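Local coordinates for protein agmatinase (Burkholderia thailandensis, PDB 4DZ4) that probably hydrolyses agmatine to putrescine and urea with a pair of manganese ions, as a member of the agmatinase branch of the arginase family, at residues V32-Y40 with F93-Y101. Residues are numbered along the deposited sequence; the frame is centred on the assembly and turned at random.
Sequences VLSFMRRNY and FDDLAVIDY
At one margin of the parallel sheet of this arginase-type alpha/beta fold, Tyr40 pairs with Asp100 as the short strand 39-40 runs alongside strand 98-103. Asp100 N gives a hydrogen bond to Asn39 O at 2.9 Å, and Tyr40 CA-H points back at Asp100 O. The Asp100 side chain reaches the preceding loop: with CG anti to the backbone N (chi1 -171°), OD2 offers its anti lone pair to Phe35 N, 2.8 Å away and nearly straight at 167°. The same OD2 forms a salt bridge with Arg74, so two donors grip this buried oxygen. Tyr40 lies beside the carboxylate, its CE1 3.6 Å from Asp100 CG, while Ser34 CB sits over the centre of its ring.

Before the paired residues, Arg38 bends at chi2 and chi3 and spreads over Phe93. Its CD stands almost directly above the ring, 3.5 Å from the Phe93 centroid, and the guanidinium lies flat but off-centre, the planes 10° apart, in a cation-pi stack. Met36 CE meets the rim of the same ring, 3.8 Å from Phe93 CZ. Two waters fill in where direct pairing stops: one joins Asn39 N to Val98 O, the other accepts from Val98 N and lies 2.9 Å from Leu96 O. Arg38 NH1, whose main partner is Gly22 O, touches both waters through weak bonds only.

Helix 300-323 packs against Phe35, Met36 and Phe93, and strand 49-54 continues the sheet beyond strand 98-103; Tyr40 packs against Val32 of a second subunit.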
loop_
_atom_site.group_PDB
_atom_site.type_symbol
_atom_site.label_atom_id
_atom_site.label_comp_id
_atom_site.label_asym_id
_atom_site.label_seq_id
_atom_site.Cartn_x
_atom_site.Cartn_y
_atom_site.Cartn_z
ATOM N N VAL B 32 -14.898 -19.608 -8.554
ATOM C CA VAL B 32 -14.576 -18.926 -9.835
ATOM C C VAL B 32 -15.127 -17.495 -9.824
ATOM O O VAL B 32 -16.267 -17.257 -9.435
ATOM C CB VAL B 32 -15.083 -19.705 -11.050
ATOM C CG1 VAL B 32 -14.869 -18.885 -12.327
ATOM C CG2 VAL B 32 -14.373 -21.049 -11.163
ATOM N N LEU B 33 -14.267 -16.540 -10.198
ATOM C CA LEU B 33 -14.574 -15.114 -10.049
ATOM C C LEU B 33 -15.153 -14.484 -11.336
ATOM O O LEU B 33 -14.616 -13.500 -11.859
ATOM C CB LEU B 33 -13.298 -14.349 -9.621
ATOM C CG LEU B 33 -12.639 -14.792 -8.304
ATOM C CD1 LEU B 33 -11.252 -14.159 -8.131
ATOM C CD2 LEU B 33 -13.537 -14.509 -7.085
ATOM N N SER B 34 -16.272 -15.017 -11.835
ATOM C CA SER B 34 -17.016 -14.297 -12.887
ATOM C C SER B 34 -17.857 -13.202 -12.227
ATOM O O SER B 34 -17.996 -13.175 -10.999
ATOM C CB SER B 34 -17.941 -15.261 -13.629
ATOM O OG SER B 34 -18.877 -15.758 -12.684
ATOM N N PHE B 35 -18.401 -12.281 -13.015
ATOM C CA PHE B 35 -19.149 -11.203 -12.412
ATOM C C PHE B 35 -20.406 -11.714 -11.709
ATOM O O PHE B 35 -21.253 -12.341 -12.326
ATOM C CB PHE B 35 -19.535 -10.092 -13.401
ATOM C CG PHE B 35 -20.243 -8.960 -12.720
ATOM C CD1 PHE B 35 -19.508 -8.000 -11.999
ATOM C CD2 PHE B 35 -21.643 -8.906 -12.704
ATOM C CE1 PHE B 35 -20.176 -6.991 -11.312
ATOM C CE2 PHE B 35 -22.316 -7.897 -12.026
ATOM C CZ PHE B 35 -21.583 -6.939 -11.319
ATOM N N MET B 36 -20.510 -11.438 -10.415
ATOM C CA MET B 36 -21.612 -11.934 -9.568
ATOM C C MET B 36 -21.835 -13.432 -9.761
ATOM O O MET B 36 -22.969 -13.935 -9.676
ATOM C CB MET B 36 -22.912 -11.103 -9.757
ATOM C CG MET B 36 -22.829 -9.787 -8.998
ATOM S SD MET B 36 -24.302 -8.795 -9.154
ATOM C CE MET B 36 -25.345 -9.596 -7.928
ATOM N N ARG B 37 -20.735 -14.149 -9.990
ATOM C CA ARG B 37 -20.739 -15.624 -10.137
ATOM C C ARG B 37 -21.563 -16.164 -11.293
ATOM O O ARG B 37 -21.871 -17.351 -11.299
ATOM C CB ARG B 37 -21.202 -16.345 -8.845
ATOM C CG ARG B 37 -20.577 -15.809 -7.557
ATOM C CD ARG B 37 -19.070 -16.012 -7.526
ATOM N NE ARG B 37 -18.626 -15.809 -6.143
ATOM C CZ ARG B 37 -17.445 -16.183 -5.666
ATOM N NH1 ARG B 37 -16.541 -16.739 -6.463
ATOM N NH2 ARG B 37 -17.176 -16.006 -4.374
ATOM N N ARG B 38 -21.946 -15.307 -12.232
ATOM C CA ARG B 38 -22.767 -15.735 -13.350
ATOM C C ARG B 38 -22.035 -16.723 -14.278
ATOM O O ARG B 38 -20.789 -16.778 -14.324
ATOM C CB ARG B 38 -23.333 -14.520 -14.120
ATOM C CG ARG B 38 -24.288 -13.633 -13.318
ATOM C CD ARG B 38 -25.060 -14.380 -12.212
ATOM N NE ARG B 38 -25.917 -15.424 -12.722
ATOM C CZ ARG B 38 -26.400 -16.429 -11.987
ATOM N NH1 ARG B 38 -27.165 -17.307 -12.571
ATOM N NH2 ARG B 38 -26.084 -16.579 -10.691
ATOM N N ASN B 39 -22.809 -17.544 -14.989
ATOM C CA ASN B 39 -22.176 -18.553 -15.845
ATOM C C ASN B 39 -21.180 -17.925 -16.811
ATOM O O ASN B 39 -21.523 -16.976 -17.522
ATOM C CB ASN B 39 -23.208 -19.278 -16.696
ATOM C CG ASN B 39 -24.155 -20.131 -15.876
ATOM O OD1 ASN B 39 -24.149 -20.107 -14.654
ATOM N ND2 ASN B 39 -24.975 -20.913 -16.569
ATOM N N TYR B 40 -19.965 -18.470 -16.845
ATOM C CA TYR B 40 -19.020 -18.167 -17.926
ATOM C C TYR B 40 -19.398 -18.927 -19.185
ATOM O O TYR B 40 -19.329 -20.168 -19.224
ATOM C CB TYR B 40 -17.610 -18.613 -17.530
ATOM C CG TYR B 40 -16.735 -17.576 -16.860
ATOM C CD1 TYR B 40 -16.696 -16.236 -17.297
ATOM C CD2 TYR B 40 -15.879 -17.956 -15.823
ATOM C CE1 TYR B 40 -15.864 -15.312 -16.671
ATOM C CE2 TYR B 40 -15.008 -17.039 -15.220
ATOM C CZ TYR B 40 -15.008 -15.738 -15.650
ATOM O OH TYR B 40 -14.155 -14.851 -15.049
ATOM N N PHE B 93 -31.464 -13.422 -10.371
ATOM C CA PHE B 93 -31.074 -14.456 -11.337
ATOM C C PHE B 93 -32.086 -15.577 -11.389
ATOM O O PHE B 93 -31.986 -16.460 -12.230
ATOM C CB PHE B 93 -29.645 -14.945 -11.072
ATOM C CG PHE B 93 -28.676 -13.815 -10.946
ATOM C CD1 PHE B 93 -28.554 -12.887 -11.982
ATOM C CD2 PHE B 93 -27.927 -13.640 -9.792
ATOM C CE1 PHE B 93 -27.685 -11.808 -11.876
ATOM C CE2 PHE B 93 -27.026 -12.572 -9.691
ATOM C CZ PHE B 93 -26.932 -11.650 -10.715
ATOM N N ASP B 94 -33.096 -15.500 -10.527
ATOM C CA ASP B 94 -34.206 -16.457 -10.598
ATOM C C ASP B 94 -35.045 -16.250 -11.843
ATOM O O ASP B 94 -35.653 -17.202 -12.342
ATOM C CB ASP B 94 -35.046 -16.422 -9.326
ATOM C CG ASP B 94 -34.379 -17.153 -8.186
ATOM O OD1 ASP B 94 -33.522 -18.035 -8.457
ATOM O OD2 ASP B 94 -34.686 -16.840 -7.018
ATOM N N ASP B 95 -35.101 -15.020 -12.356
ATOM C CA ASP B 95 -35.863 -14.794 -13.574
ATOM C C ASP B 95 -35.253 -13.838 -14.576
ATOM O O ASP B 95 -35.895 -13.519 -15.570
ATOM C CB ASP B 95 -37.334 -14.454 -13.275
ATOM C CG ASP B 95 -37.486 -13.312 -12.314
ATOM O OD1 ASP B 95 -36.617 -12.415 -12.282
ATOM O OD2 ASP B 95 -38.495 -13.311 -11.578
ATOM N N LEU B 96 -34.009 -13.411 -14.323
ATOM C CA LEU B 96 -33.223 -12.681 -15.308
ATOM C C LEU B 96 -31.974 -13.505 -15.614
ATOM O O LEU B 96 -31.190 -13.814 -14.710
ATOM C CB LEU B 96 -32.776 -11.298 -14.780
ATOM C CG LEU B 96 -32.052 -10.359 -15.764
ATOM C CD1 LEU B 96 -32.986 -9.720 -16.777
ATOM C CD2 LEU B 96 -31.290 -9.255 -15.011
ATOM N N ALA B 97 -31.802 -13.822 -16.895
ATOM C CA ALA B 97 -30.725 -14.697 -17.378
ATOM C C ALA B 97 -29.523 -13.813 -17.736
ATOM O O ALA B 97 -29.546 -13.079 -18.716
ATOM C CB ALA B 97 -31.213 -15.493 -18.587
ATOM N N VAL B 98 -28.503 -13.886 -16.888
ATOM C CA VAL B 98 -27.298 -13.049 -16.992
ATOM C C VAL B 98 -26.091 -13.958 -17.061
ATOM O O VAL B 98 -25.963 -14.861 -16.224
ATOM C CB VAL B 98 -27.158 -12.127 -15.767
ATOM C CG1 VAL B 98 -25.945 -11.185 -15.915
ATOM C CG2 VAL B 98 -28.417 -11.309 -15.556
ATOM N N ILE B 99 -25.208 -13.726 -18.037
ATOM C CA ILE B 99 -23.973 -14.498 -18.147
ATOM C C ILE B 99 -22.769 -13.559 -18.129
ATOM O O ILE B 99 -22.911 -12.333 -18.334
ATOM C CB ILE B 99 -23.928 -15.358 -19.424
ATOM C CG1 ILE B 99 -23.867 -14.430 -20.677
ATOM C CG2 ILE B 99 -25.126 -16.310 -19.412
ATOM C CD1 ILE B 99 -23.502 -15.073 -22.014
ATOM N N ASP B 100 -21.603 -14.139 -17.859
ATOM C CA ASP B 100 -20.330 -13.428 -18.047
ATOM C C ASP B 100 -19.665 -14.059 -19.291
ATOM O O ASP B 100 -19.276 -15.228 -19.304
ATOM C CB ASP B 100 -19.472 -13.534 -16.769
ATOM C CG ASP B 100 -18.239 -12.632 -16.802
ATOM O OD1 ASP B 100 -17.758 -12.342 -17.910
ATOM O OD2 ASP B 100 -17.752 -12.248 -15.712
ATOM N N TYR B 101 -19.550 -13.242 -20.327
ATOM C CA TYR B 101 -19.030 -13.605 -21.640
ATOM C C TYR B 101 -17.503 -13.725 -21.595
ATOM O O TYR B 101 -16.885 -14.281 -22.507
ATOM C CB TYR B 101 -19.440 -12.469 -22.591
ATOM C CG TYR B 101 -19.033 -12.567 -24.075
ATOM C CD1 TYR B 101 -19.935 -12.952 -25.045
ATOM C CD2 TYR B 101 -17.740 -12.211 -24.481
ATOM C CE1 TYR B 101 -19.554 -13.006 -26.400
ATOM C CE2 TYR B 101 -17.342 -12.288 -25.808
ATOM C CZ TYR B 101 -18.247 -12.666 -26.763
ATOM O OH TYR B 101 -17.817 -12.728 -28.096
HETATM O O HOH W 1 -28.843 -15.503 -14.489
HETATM O O HOH W 2 -25.694 -17.297 -15.415
#